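Local coordinates for xylose isomerase domain protein TIM barrel (Planctomyces limnophilus, PDB 3TVA) that binds a magnesium ion in a xylose isomerase-like TIM barrel and probably acts as an isomerase whose substrate is not established, at residues 11-15 with 34-38; 257-261 with 272-277; 72-77 with 100-104; 47-53 with 110-114; 188-192 with 223-229. All coordinates share one frame; numbering follows the deposited sequence. Where two conformers were deposited one is given.

Interaction 1 of 5, residues 11-15 with 34-38; sequences WPIGV and KVPTV
Thr37 O is approached by two consecutive residues of 11-15: Gly14 CA lies 3.0 Å from Thr37 O in a CA-H...O contact, and Val15 N gives the same oxygen a weak, bent hydrogen bond of 3.5 Å. A second such contact follows one residue on, with Val38 CA 3.3 Å from Val15 O. Ile13 O is closely attended as well, with Pro36 CD and Thr37 OG1 each 3.2 Å from Ile13 O. OG1, set between the Thr37 backbone N and carbonyl carbon (chi1 68°), is held close to that oxygen. A side chain at Gly14 would run into the same hydroxyl, so the bare backbone suits the close approach. The rest of the contact is apolar. Val15 and Val35 meet at about a right angle through their methyls, CG1 to CG1 at 4.2 Å, while CG2 of Val15 lies 4.0 Å from CG1 of Val38. Just before the strands begin, Pro12 CB touches Pro36 CG at 3.9 Å. The two parallel strands 13-18 and 37-41 belong to a beta-alpha-beta unit of the TIM barrel; Ala30 of the connecting helix 27-32 packs on Val15, Val35 and Val38. On its other flank strand 13-18 pairs with strand 256-258 through Gly14, and Ile13 reaches out to Leu277, Thr281 and Arg284 of helix 266-287.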
# COMPACT_ATOMS: atom_id res chain seq x y z
N TRP A 11 -3.75 16.84 0.39
CA TRP A 11 -2.46 16.16 0.51
C TRP A 11 -1.84 16.22 1.90
O TRP A 11 -0.67 16.56 2.03
CB TRP A 11 -1.49 16.76 -0.52
CG TRP A 11 -1.77 16.34 -1.94
CD1 TRP A 11 -2.77 15.51 -2.37
CD2 TRP A 11 -1.02 16.70 -3.11
NE1 TRP A 11 -2.70 15.35 -3.74
CE2 TRP A 11 -1.63 16.06 -4.21
CE3 TRP A 11 0.11 17.50 -3.33
CZ2 TRP A 11 -1.15 16.20 -5.51
CZ3 TRP A 11 0.58 17.64 -4.62
CH2 TRP A 11 -0.05 17.00 -5.70
N PRO A 12 -2.61 15.88 2.96
CA PRO A 12 -1.91 15.80 4.25
C PRO A 12 -0.83 14.73 4.13
O PRO A 12 -1.03 13.74 3.44
CB PRO A 12 -3.00 15.34 5.23
CG PRO A 12 -3.99 14.59 4.37
CD PRO A 12 -3.98 15.33 3.03
N ILE A 13 0.33 14.96 4.72
CA ILE A 13 1.41 13.99 4.63
C ILE A 13 1.25 12.88 5.67
O ILE A 13 0.68 13.10 6.74
CB ILE A 13 2.80 14.68 4.63
CG1 ILE A 13 3.06 15.25 3.23
CG2 ILE A 13 3.91 13.70 4.97
CD1 ILE A 13 3.24 16.71 3.19
N GLY A 14 1.72 11.68 5.35
CA GLY A 14 1.58 10.58 6.27
C GLY A 14 2.81 9.71 6.17
O GLY A 14 3.67 9.92 5.31
N VAL A 15 2.94 8.79 7.12
CA VAL A 15 3.99 7.79 7.03
C VAL A 15 3.37 6.42 7.26
O VAL A 15 2.32 6.29 7.89
CB VAL A 15 5.14 8.03 8.05
CG1 VAL A 15 5.77 9.42 7.82
CG2 VAL A 15 4.64 7.88 9.48
N LYS A 34 5.46 14.82 13.52
CA LYS A 34 4.25 15.64 13.54
C LYS A 34 3.34 15.48 12.33
O LYS A 34 2.56 16.38 12.02
CB LYS A 34 4.59 17.12 13.75
CG LYS A 34 5.32 17.43 15.06
CD LYS A 34 5.65 18.91 15.14
CE LYS A 34 6.14 19.31 16.53
NZ LYS A 34 7.43 18.65 16.87
N VAL A 35 3.41 14.33 11.66
CA VAL A 35 2.49 14.05 10.55
C VAL A 35 1.08 13.81 11.09
O VAL A 35 0.92 13.19 12.14
CB VAL A 35 2.97 12.87 9.66
CG1 VAL A 35 4.41 13.11 9.22
CG2 VAL A 35 2.85 11.55 10.40
N PRO A 36 0.07 14.36 10.40
CA PRO A 36 -1.35 14.21 10.77
C PRO A 36 -1.97 12.82 10.51
O PRO A 36 -3.00 12.51 11.11
CB PRO A 36 -2.04 15.28 9.92
CG PRO A 36 -1.18 15.36 8.67
CD PRO A 36 0.24 15.18 9.19
N THR A 37 -1.41 12.04 9.59
CA THR A 37 -2.05 10.79 9.17
C THR A 37 -1.03 9.67 9.04
O THR A 37 0.15 9.93 8.83
CB THR A 37 -2.77 10.88 7.78
OG1 THR A 37 -1.80 11.04 6.74
CG2 THR A 37 -3.75 12.03 7.73
N VAL A 38 -1.49 8.43 9.17
CA VAL A 38 -0.65 7.28 8.92
C VAL A 38 -1.46 6.18 8.22
O VAL A 38 -2.68 6.13 8.32
CB VAL A 38 -0.07 6.66 10.22
CG1 VAL A 38 0.89 7.63 10.92
CG2 VAL A 38 -1.19 6.21 11.17

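Interaction 2 of 5, residues 257-261 with 272-277; sequences TIERE and DLASAL. With MG (magnesium ion), chain C.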
# COMPACT_ATOMS: atom_id res chain seq x y z
N THR A 257 1.30 9.26 1.53
CA THR A 257 1.86 8.42 2.58
C THR A 257 3.26 7.96 2.20
O THR A 257 3.44 7.16 1.28
CB THR A 257 0.97 7.20 2.89
OG1 THR A 257 -0.39 7.62 3.10
CG2 THR A 257 1.49 6.47 4.14
N ILE A 258 4.24 8.48 2.93
CA ILE A 258 5.62 8.12 2.71
C ILE A 258 5.89 6.70 3.20
O ILE A 258 5.58 6.35 4.34
CB ILE A 258 6.58 9.06 3.47
CG1 ILE A 258 6.28 10.52 3.14
CG2 ILE A 258 8.02 8.72 3.15
CD1 ILE A 258 6.90 11.51 4.15
N GLU A 259 6.48 5.90 2.34
CA GLU A 259 6.90 4.57 2.73
C GLU A 259 8.38 4.40 2.44
O GLU A 259 8.82 4.62 1.32
CB GLU A 259 6.11 3.51 1.97
CG GLU A 259 6.45 2.10 2.43
CD GLU A 259 5.64 1.06 1.70
OE1 GLU A 259 5.65 1.10 0.47
OE2 GLU A 259 4.98 0.22 2.36
N ARG A 260 9.16 4.05 3.46
CA ARG A 260 10.57 3.73 3.22
C ARG A 260 10.88 2.46 3.98
O ARG A 260 10.96 2.48 5.22
CB ARG A 260 11.44 4.87 3.73
CG ARG A 260 12.93 4.66 3.56
CD ARG A 260 13.43 5.19 2.22
NE ARG A 260 14.87 4.98 2.09
CZ ARG A 260 15.42 3.89 1.56
NH1 ARG A 260 14.66 2.89 1.12
NH2 ARG A 260 16.75 3.80 1.49
N GLU A 261 11.15 1.36 3.28
CA GLU A 261 11.23 0.17 4.09
C GLU A 261 12.68 -0.18 4.29
O GLU A 261 13.26 -0.97 3.55
CB GLU A 261 10.55 -0.97 3.33
CG GLU A 261 9.28 -0.55 2.59
CD GLU A 261 8.63 -1.71 1.84
OE1 GLU A 261 8.90 -1.87 0.63
OE2 GLU A 261 7.84 -2.47 2.46
N ASP A 272 15.26 9.40 6.31
CA ASP A 272 14.70 9.43 4.95
C ASP A 272 13.25 9.86 4.99
O ASP A 272 12.76 10.50 4.05
CB ASP A 272 14.87 8.09 4.22
CG ASP A 272 16.34 7.75 3.93
OD1 ASP A 272 17.22 8.63 4.10
OD2 ASP A 272 16.61 6.60 3.53
N LEU A 273 12.54 9.50 6.06
CA LEU A 273 11.18 10.00 6.25
C LEU A 273 11.20 11.53 6.38
O LEU A 273 10.37 12.22 5.79
CB LEU A 273 10.50 9.35 7.46
CG LEU A 273 10.16 7.86 7.38
CD1 LEU A 273 9.33 7.41 8.57
CD2 LEU A 273 9.45 7.50 6.08
N ALA A 274 12.16 12.05 7.14
CA ALA A 274 12.27 13.49 7.36
C ALA A 274 12.64 14.27 6.08
O ALA A 274 12.07 15.34 5.83
CB ALA A 274 13.26 13.80 8.50
N SER A 275 13.59 13.77 5.29
CA SER A 275 13.89 14.41 4.02
C SER A 275 12.73 14.25 3.01
O SER A 275 12.44 15.15 2.23
CB SER A 275 15.23 13.92 3.44
OG SER A 275 15.15 12.55 3.07
N ALA A 276 12.04 13.11 3.05
CA ALA A 276 10.87 12.91 2.21
C ALA A 276 9.81 13.95 2.57
O ALA A 276 9.18 14.55 1.70
CB ALA A 276 10.30 11.49 2.37
N LEU A 277 9.62 14.16 3.87
CA LEU A 277 8.63 15.10 4.37
C LEU A 277 8.94 16.53 3.88
O LEU A 277 8.04 17.27 3.48
CB LEU A 277 8.56 15.02 5.90
CG LEU A 277 7.69 16.01 6.68
CD1 LEU A 277 6.29 16.07 6.12
CD2 LEU A 277 7.64 15.62 8.15
MG MG C . 3.79 0.43 -0.99
O HOH W 1 18.74 6.47 2.37
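Arg260 and Asp272 form a salt bridge in which NE of the arginine gives its hydrogen to OD2 of the aspartate at 2.8 Å, with an N-H...O angle of 158°. OD2 is met on its anti side, and guanidinium and carboxylate lie nearly coplanar. Below this polar end the contact is apolar. Ile258 CG2 presses on Leu273 CD2 at 3.5 Å, tighter than usual for two methyls, and on Ala276 CB at 3.7 Å. Ile258 CD1, on the other branch, lies 4.3 Å from Leu277 CB. Arg260 CB adds a looser touch, 4.0 Å from Leu273 CD2, before the chain bends at CB-CG (chi2 90°) and brings NE level with the carboxylate. Here strand 256-258 and the residues after it meet helix 266-287, the long helix near the chain end that packs on the outside of the TIM barrel. Ile258 and Arg260 face that helix, whereas Glu259 between them points the opposite way, into the barrel mouth. Glu259 has an extended chain (chi1 -176°) that carries OE1 to 2.5 Å from the magnesium ion, whose other protein ligands are Glu158, Asp184 and His211. Farther out, Gln268 bonds to OD1 of Asp272 and helps fix that carboxylate. Glu230 makes a second salt bridge, to NH1 of Arg260, and Gln269 takes the backbone oxygen of the same arginine.

Interaction 3 of 5, residues 72-77 with 100-104; sequences GGFDGE and RVAEM
The Phe74 ring carries the chain of Arg100 on one face, CB 3.9 Å from the ring centroid and almost straight above it. At its edge stand the carboxylate of Glu103, salt-bridged to Arg48 and turned nearly perpendicular to the ring, and the selenomethionine Met104, whose CG is 3.6 Å from Phe74 CZ and whose SE makes a Met-aromatic contact. The Arg100 guanidinium, nearly parallel to the phenyl plane, has Glu77 CG over one face and a water at its edge. Extended from CG to NE, the arginine passes along the ring until NH2 donates to Asp75 O at 3.0 Å; the water links that oxygen to NE. NH1 turns to Thr88 O and Gly90 O. With Arg100 cut back to alanine, one face of Phe74 is likely to lose its cover and Asp75 O this charged donor. Glu77 OE1 accepts from Phe74 N at 3.1 Å, bracing the type II turn Phe74-Glu77, in which Gly76 takes the positive phi, while its OE2 accepts from Gly90 N. A beta carbon on Gly72 would collide with Met104 SE. Leaving strand 66-71, this TIM-barrel beta-alpha loop folds back on helix 97-114, which leads to the next strand, 118-121.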
# COMPACT_ATOMS: atom_id res chain seq x y z
N GLY A 72 -2.84 -5.46 5.21
CA GLY A 72 -2.59 -6.85 5.53
C GLY A 72 -1.16 -7.28 5.21
O GLY A 72 -0.51 -6.71 4.34
N GLY A 73 -0.69 -8.28 5.93
CA GLY A 73 0.58 -8.94 5.66
C GLY A 73 0.47 -10.24 6.42
O GLY A 73 -0.27 -10.32 7.40
N PHE A 74 1.19 -11.27 5.99
CA PHE A 74 0.91 -12.61 6.49
C PHE A 74 2.18 -13.40 6.70
O PHE A 74 3.20 -13.11 6.08
CB PHE A 74 0.03 -13.38 5.49
CG PHE A 74 -1.12 -12.57 4.95
CD1 PHE A 74 -2.27 -12.40 5.69
CD2 PHE A 74 -1.05 -11.99 3.69
CE1 PHE A 74 -3.35 -11.66 5.19
CE2 PHE A 74 -2.11 -11.25 3.19
CZ PHE A 74 -3.26 -11.09 3.94
N ASP A 75 2.11 -14.38 7.58
CA ASP A 75 3.23 -15.29 7.81
C ASP A 75 3.49 -16.10 6.54
O ASP A 75 2.55 -16.47 5.82
CB ASP A 75 2.94 -16.21 8.99
CG ASP A 75 2.92 -15.46 10.32
OD1 ASP A 75 1.95 -15.65 11.10
OD2 ASP A 75 3.86 -14.69 10.58
N GLY A 76 4.76 -16.36 6.28
CA GLY A 76 5.17 -17.15 5.13
C GLY A 76 5.33 -16.34 3.85
O GLY A 76 5.62 -16.90 2.80
N GLU A 77 5.13 -15.03 3.92
CA GLU A 77 5.34 -14.19 2.75
C GLU A 77 6.82 -13.84 2.61
O GLU A 77 7.45 -13.37 3.56
CB GLU A 77 4.51 -12.92 2.83
CG GLU A 77 3.02 -13.15 2.58
CD GLU A 77 2.26 -11.84 2.45
OE1 GLU A 77 2.51 -10.92 3.26
OE2 GLU A 77 1.40 -11.74 1.53
N ARG A 100 -5.17 -16.82 4.65
CA ARG A 100 -4.95 -15.39 4.44
C ARG A 100 -6.25 -14.64 4.18
O ARG A 100 -6.40 -13.49 4.57
CB ARG A 100 -3.91 -15.17 3.34
CG ARG A 100 -2.54 -15.69 3.79
CD ARG A 100 -1.46 -15.49 2.72
NE ARG A 100 -0.18 -16.04 3.16
CZ ARG A 100 0.89 -16.13 2.37
NH1 ARG A 100 0.81 -15.72 1.10
NH2 ARG A 100 2.02 -16.64 2.84
N VAL A 101 -7.19 -15.30 3.51
CA VAL A 101 -8.52 -14.74 3.36
C VAL A 101 -9.16 -14.50 4.73
O VAL A 101 -9.69 -13.41 5.00
CB VAL A 101 -9.41 -15.65 2.49
CG1 VAL A 101 -10.89 -15.21 2.52
CG2 VAL A 101 -8.89 -15.67 1.07
N ALA A 102 -9.11 -15.51 5.61
CA ALA A 102 -9.64 -15.39 6.97
C ALA A 102 -8.90 -14.30 7.77
O ALA A 102 -9.51 -13.55 8.53
CB ALA A 102 -9.59 -16.76 7.72
N GLU A 103 -7.59 -14.22 7.60
CA GLU A 103 -6.82 -13.16 8.23
C GLU A 103 -7.23 -11.77 7.74
O GLU A 103 -7.31 -10.84 8.54
CB GLU A 103 -5.32 -13.34 8.01
CG GLU A 103 -4.67 -14.28 8.98
CD GLU A 103 -3.19 -13.97 9.13
OE1 GLU A 103 -2.37 -14.78 8.64
OE2 GLU A 103 -2.85 -12.92 9.73
N MSE A 104 -7.48 -11.61 6.44
CA MSE A 104 -7.88 -10.30 5.90
C MSE A 104 -9.24 -9.90 6.48
O MSE A 104 -9.51 -8.71 6.73
CB MSE A 104 -7.98 -10.30 4.36
CG MSE A 104 -6.69 -10.01 3.62
SE MSE A 104 -5.80 -8.34 4.16
CE MSE A 104 -7.17 -7.09 3.72
O HOH W 2 -0.20 -17.17 5.93
O HOH W 3 -0.04 -14.41 9.44

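Interaction 4 of 5, residues 47-53 with 110-114; sequences TRTREHA and FASWV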
# COMPACT_ATOMS: atom_id res chain seq x y z
N THR A 47 -2.38 -9.72 18.84
CA THR A 47 -2.60 -8.30 19.18
C THR A 47 -3.79 -7.65 18.46
O THR A 47 -3.87 -6.43 18.34
CB THR A 47 -1.31 -7.47 19.20
OG1 THR A 47 -0.55 -7.71 18.01
CG2 THR A 47 -0.45 -7.88 20.43
N ARG A 48 -4.58 -8.48 17.80
CA ARG A 48 -5.66 -8.05 16.92
C ARG A 48 -7.08 -7.96 17.50
O ARG A 48 -8.04 -7.82 16.73
CB ARG A 48 -5.67 -8.95 15.69
CG ARG A 48 -5.74 -8.23 14.38
CD ARG A 48 -5.70 -9.27 13.27
NE ARG A 48 -4.39 -9.32 12.64
CZ ARG A 48 -3.93 -10.35 11.94
NH1 ARG A 48 -4.66 -11.45 11.81
NH2 ARG A 48 -2.72 -10.28 11.39
N THR A 49 -7.26 -8.13 18.80
CA THR A 49 -8.62 -8.18 19.34
C THR A 49 -9.29 -6.80 19.40
O THR A 49 -8.65 -5.78 19.18
CB THR A 49 -8.63 -8.75 20.77
OG1 THR A 49 -8.00 -7.82 21.66
CG2 THR A 49 -7.90 -10.08 20.82
N ARG A 50 -10.56 -6.78 19.79
CA ARG A 50 -11.29 -5.54 19.94
C ARG A 50 -10.66 -4.65 21.01
O ARG A 50 -10.60 -3.43 20.86
CB ARG A 50 -12.74 -5.84 20.29
CG ARG A 50 -13.62 -4.60 20.26
CD ARG A 50 -15.03 -4.92 20.74
NE ARG A 50 -15.94 -3.80 20.53
CZ ARG A 50 -16.95 -3.48 21.33
NH1 ARG A 50 -17.19 -4.20 22.42
NH2 ARG A 50 -17.72 -2.43 21.05
N GLU A 51 -10.18 -5.26 22.09
CA GLU A 51 -9.58 -4.52 23.19
C GLU A 51 -8.27 -3.85 22.73
O GLU A 51 -7.99 -2.72 23.13
CB GLU A 51 -9.35 -5.43 24.40
CG GLU A 51 -10.64 -5.98 25.02
CD GLU A 51 -11.38 -7.02 24.14
OE1 GLU A 51 -12.63 -6.98 24.12
OE2 GLU A 51 -10.72 -7.86 23.49
N HIS A 52 -7.49 -4.56 21.91
CA HIS A 52 -6.30 -3.98 21.28
C HIS A 52 -6.64 -2.86 20.29
O HIS A 52 -5.90 -1.88 20.18
CB HIS A 52 -5.47 -5.04 20.56
CG HIS A 52 -4.73 -5.95 21.48
ND1 HIS A 52 -5.20 -7.20 21.84
CD2 HIS A 52 -3.56 -5.78 22.15
CE1 HIS A 52 -4.35 -7.76 22.68
NE2 HIS A 52 -3.35 -6.93 22.89
N ALA A 53 -7.74 -3.01 19.56
CA ALA A 53 -8.11 -2.01 18.58
C ALA A 53 -8.48 -0.73 19.30
O ALA A 53 -8.15 0.38 18.85
CB ALA A 53 -9.27 -2.48 17.72
N PHE A 110 -10.74 -5.65 12.75
CA PHE A 110 -9.87 -4.77 13.53
C PHE A 110 -9.96 -3.31 13.05
O PHE A 110 -10.07 -2.38 13.86
CB PHE A 110 -8.43 -5.28 13.45
CG PHE A 110 -7.42 -4.42 14.19
CD1 PHE A 110 -6.71 -3.43 13.53
CD2 PHE A 110 -7.18 -4.64 15.54
CE1 PHE A 110 -5.77 -2.65 14.20
CE2 PHE A 110 -6.24 -3.86 16.22
CZ PHE A 110 -5.54 -2.86 15.55
N ALA A 111 -9.89 -3.12 11.73
CA ALA A 111 -10.00 -1.77 11.15
C ALA A 111 -11.35 -1.11 11.50
O ALA A 111 -11.42 0.09 11.75
CB ALA A 111 -9.82 -1.82 9.63
N SER A 112 -12.41 -1.91 11.51
CA SER A 112 -13.73 -1.40 11.91
C SER A 112 -13.77 -0.93 13.38
O SER A 112 -14.31 0.12 13.68
CB SER A 112 -14.79 -2.47 11.66
OG SER A 112 -16.06 -2.00 12.04
N TRP A 113 -13.19 -1.71 14.28
CA TRP A 113 -13.09 -1.31 15.68
C TRP A 113 -12.22 -0.05 15.87
O TRP A 113 -12.49 0.79 16.71
CB TRP A 113 -12.53 -2.47 16.50
CG TRP A 113 -13.40 -3.68 16.55
CD1 TRP A 113 -14.77 -3.70 16.64
CD2 TRP A 113 -12.98 -5.05 16.53
NE1 TRP A 113 -15.22 -5.01 16.68
CE2 TRP A 113 -14.14 -5.85 16.61
CE3 TRP A 113 -11.73 -5.69 16.46
CZ2 TRP A 113 -14.09 -7.26 16.61
CZ3 TRP A 113 -11.68 -7.08 16.46
CH2 TRP A 113 -12.86 -7.85 16.54
N VAL A 114 -11.18 0.07 15.05
CA VAL A 114 -10.30 1.23 15.06
C VAL A 114 -10.99 2.47 14.48
O VAL A 114 -10.69 3.59 14.87
CB VAL A 114 -8.97 0.92 14.30
CG1 VAL A 114 -8.19 2.19 13.99
CG2 VAL A 114 -8.11 -0.03 15.14
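Two outer helices of the TIM barrel meet here: the first turn of helix 50-62, with the loop leading into it, packs on the last turn of helix 97-114. The contact has no hydrogen bond across it and rests on two aromatic side chains. Ala53 lies at its centre, its CB 3.5 Å from Trp113 CB, with Phe110 CE2 and Val114 CG2 each 3.7 Å from the same methyl; the small side chain lets the backbones approach, Ala53 CA and Val114 CA being 5.3 Å apart. Phe110, with chi1 near 179°, turns its ring edge to Arg48 O, which lies 3.5 Å from Phe110 CD2. Val114 CG2 lies over one face of that ring, toward the rim. Arg48 also lays CG beside Phe110 before its guanidinium turns off to Glu103, its salt-bridge partner, and to Pro43 O. Pro43 of a loop and Ile70 of strand 66-71 also touch Phe110. Thr49 is the N-cap of helix 50-62, and its OG1 is hydrogen-bonded to His52 ND1 at 2.9 Å; the imidazole has Thr47 CA over one face. Trp113 is the more exposed aromatic. Its indole spreads beneath Arg50, whose extended chain crosses at about a right angle, with Arg50 CA 3.5 Å from Trp113 CE3. Arg50 CG makes a CH-pi contact 3.7 Å from the centroid of the five-membered ring of Trp113, only 4° off the ring normal.

Interaction 5 of 5, residues 188-192 with 223-229; sequences MILYG and RGKSWGQ
Tyr191 and Trp227 run side by side and point the same way, but their rings are tilted at 59°, neither stacked nor edge-to-face. The indole's far corner does the touching: Trp227 CZ3 sits over one face of the tyrosine, toward the rim, and CH2 is 3.5 Å from Tyr191 CE1. Although the tyrosine's CB leaves its backbone pointing away from 223-229, CG stands anti to the carbonyl carbon (chi1 -71°) and the ring still comes alongside the indole. A serine at Tyr191 would probably strip the indole of this neighbour and leave a gap beside CZ3 and CH2. Leu190 O meets the edge of the indole, 3.6 Å from Trp227 CE3, and accepts a hydrogen bond of 3.1 Å from Gly228 N. A water also donates to Leu190 O at 2.8 Å and is shared with Gly224 N and Ser226 O. Gly192, at positive phi, ends helix 185-190 in a Schellman motif; a side chain there would strike Arg223 and Gly224. The loop from strand 207-216 to strand 229-231 thus closes on this helix end, with Ile82 and Thr85 of helix 82-88 packing on Trp227 and Ala215 of strand 207-216 on Leu190.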
# COMPACT_ATOMS: atom_id res chain seq x y z
N MSE A 188 6.42 -0.62 -9.33
CA MSE A 188 6.50 -0.99 -10.74
C MSE A 188 7.91 -0.90 -11.29
O MSE A 188 8.26 -1.59 -12.25
CB MSE A 188 5.55 -0.16 -11.57
CG MSE A 188 4.11 -0.46 -11.25
SE MSE A 188 3.08 0.40 -12.63
CE MSE A 188 3.49 -0.79 -14.13
N ILE A 189 8.72 -0.04 -10.69
CA ILE A 189 10.13 0.01 -11.03
C ILE A 189 10.87 -1.17 -10.42
O ILE A 189 11.75 -1.76 -11.06
CB ILE A 189 10.75 1.35 -10.59
CG1 ILE A 189 10.10 2.48 -11.38
CG2 ILE A 189 12.25 1.33 -10.79
CD1 ILE A 189 10.64 3.86 -11.06
N LEU A 190 10.51 -1.53 -9.20
CA LEU A 190 11.15 -2.65 -8.51
C LEU A 190 10.89 -3.95 -9.27
O LEU A 190 11.82 -4.72 -9.53
CB LEU A 190 10.68 -2.72 -7.05
CG LEU A 190 11.16 -1.58 -6.16
CD1 LEU A 190 10.45 -1.60 -4.81
CD2 LEU A 190 12.69 -1.65 -5.95
N TYR A 191 9.64 -4.19 -9.65
CA TYR A 191 9.30 -5.35 -10.48
C TYR A 191 9.79 -5.24 -11.93
O TYR A 191 9.83 -6.23 -12.64
CB TYR A 191 7.80 -5.60 -10.48
CG TYR A 191 7.27 -6.13 -9.17
CD1 TYR A 191 7.49 -7.45 -8.80
CD2 TYR A 191 6.55 -5.32 -8.32
CE1 TYR A 191 7.00 -7.93 -7.59
CE2 TYR A 191 6.07 -5.78 -7.12
CZ TYR A 191 6.29 -7.09 -6.76
OH TYR A 191 5.80 -7.54 -5.55
N GLY A 192 10.13 -4.03 -12.36
CA GLY A 192 10.62 -3.81 -13.72
C GLY A 192 9.55 -3.94 -14.80
O GLY A 192 9.83 -4.22 -15.95
N ARG A 223 15.46 -6.61 -15.91
CA ARG A 223 14.14 -6.16 -15.47
C ARG A 223 13.14 -7.30 -15.41
O ARG A 223 13.05 -8.11 -16.34
CB ARG A 223 13.64 -5.01 -16.33
CG ARG A 223 14.54 -3.80 -16.19
CD ARG A 223 14.01 -2.56 -16.86
NE ARG A 223 15.07 -1.56 -16.87
CZ ARG A 223 14.97 -0.36 -17.42
NH1 ARG A 223 13.84 0.02 -18.00
NH2 ARG A 223 16.00 0.47 -17.37
N GLY A 224 12.39 -7.39 -14.31
CA GLY A 224 11.47 -8.49 -14.11
C GLY A 224 12.18 -9.77 -13.68
O GLY A 224 11.55 -10.81 -13.49
N LYS A 225 13.50 -9.69 -13.53
CA LYS A 225 14.29 -10.84 -13.09
C LYS A 225 14.99 -10.53 -11.77
O LYS A 225 14.81 -11.24 -10.78
CB LYS A 225 15.24 -11.32 -14.18
CG LYS A 225 14.48 -11.90 -15.37
CD LYS A 225 15.38 -12.60 -16.36
CE LYS A 225 16.34 -11.62 -16.98
NZ LYS A 225 17.15 -12.22 -18.08
N SER A 226 15.84 -9.51 -11.78
CA SER A 226 16.40 -8.96 -10.55
C SER A 226 15.56 -7.77 -10.07
O SER A 226 15.02 -6.99 -10.88
CB SER A 226 17.84 -8.51 -10.77
OG SER A 226 18.60 -9.57 -11.34
N TRP A 227 15.44 -7.64 -8.75
CA TRP A 227 14.78 -6.48 -8.16
C TRP A 227 15.49 -5.21 -8.62
O TRP A 227 16.71 -5.22 -8.79
CB TRP A 227 14.88 -6.53 -6.64
CG TRP A 227 13.96 -7.49 -5.91
CD1 TRP A 227 14.33 -8.53 -5.07
CD2 TRP A 227 12.52 -7.49 -5.92
NE1 TRP A 227 13.21 -9.16 -4.57
CE2 TRP A 227 12.09 -8.54 -5.08
CE3 TRP A 227 11.56 -6.70 -6.57
CZ2 TRP A 227 10.74 -8.82 -4.87
CZ3 TRP A 227 10.21 -6.98 -6.36
CH2 TRP A 227 9.82 -8.03 -5.52
N GLY A 228 14.75 -4.12 -8.79
CA GLY A 228 15.37 -2.81 -8.81
C GLY A 228 15.80 -2.46 -7.39
O GLY A 228 15.74 -3.31 -6.49
N GLN A 229 16.21 -1.22 -7.16
CA GLN A 229 16.72 -0.84 -5.84
C GLN A 229 15.92 0.31 -5.25
O GLN A 229 15.82 1.37 -5.86
CB GLN A 229 18.19 -0.43 -5.95
CG GLN A 229 18.80 0.03 -4.63
CD GLN A 229 20.16 0.70 -4.81
OE1 GLN A 229 20.67 0.83 -5.93
NE2 GLN A 229 20.75 1.13 -3.69
O HOH W 4 13.09 -5.50 -11.87

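Interactions 1 and 2 are the buried pair and touch: strands 13-18 and 256-258 are neighbours in the barrel sheet, with Gly14 O 2.8 Å from Ile258 N, a probable hydrogen bond. Both carry apolar side-chain packing; interaction 1 adds close backbone contacts, interaction 2 a salt bridge, and interaction 2 alone holds a magnesium ligand. Interactions 3 and 4 are partly buried and share helix 97-114, and the salt bridge between Glu103 and Arg48 joins them; interaction 3 mixes aromatic packing with bonds and waters, whereas interaction 4 has no hydrogen bond across it and rests on apolar and aromatic packing. Interaction 5, a surface contact, sits about 35 Å, centre to centre, from interaction 4 and combines an aromatic pair with loop-to-helix backbone bonding.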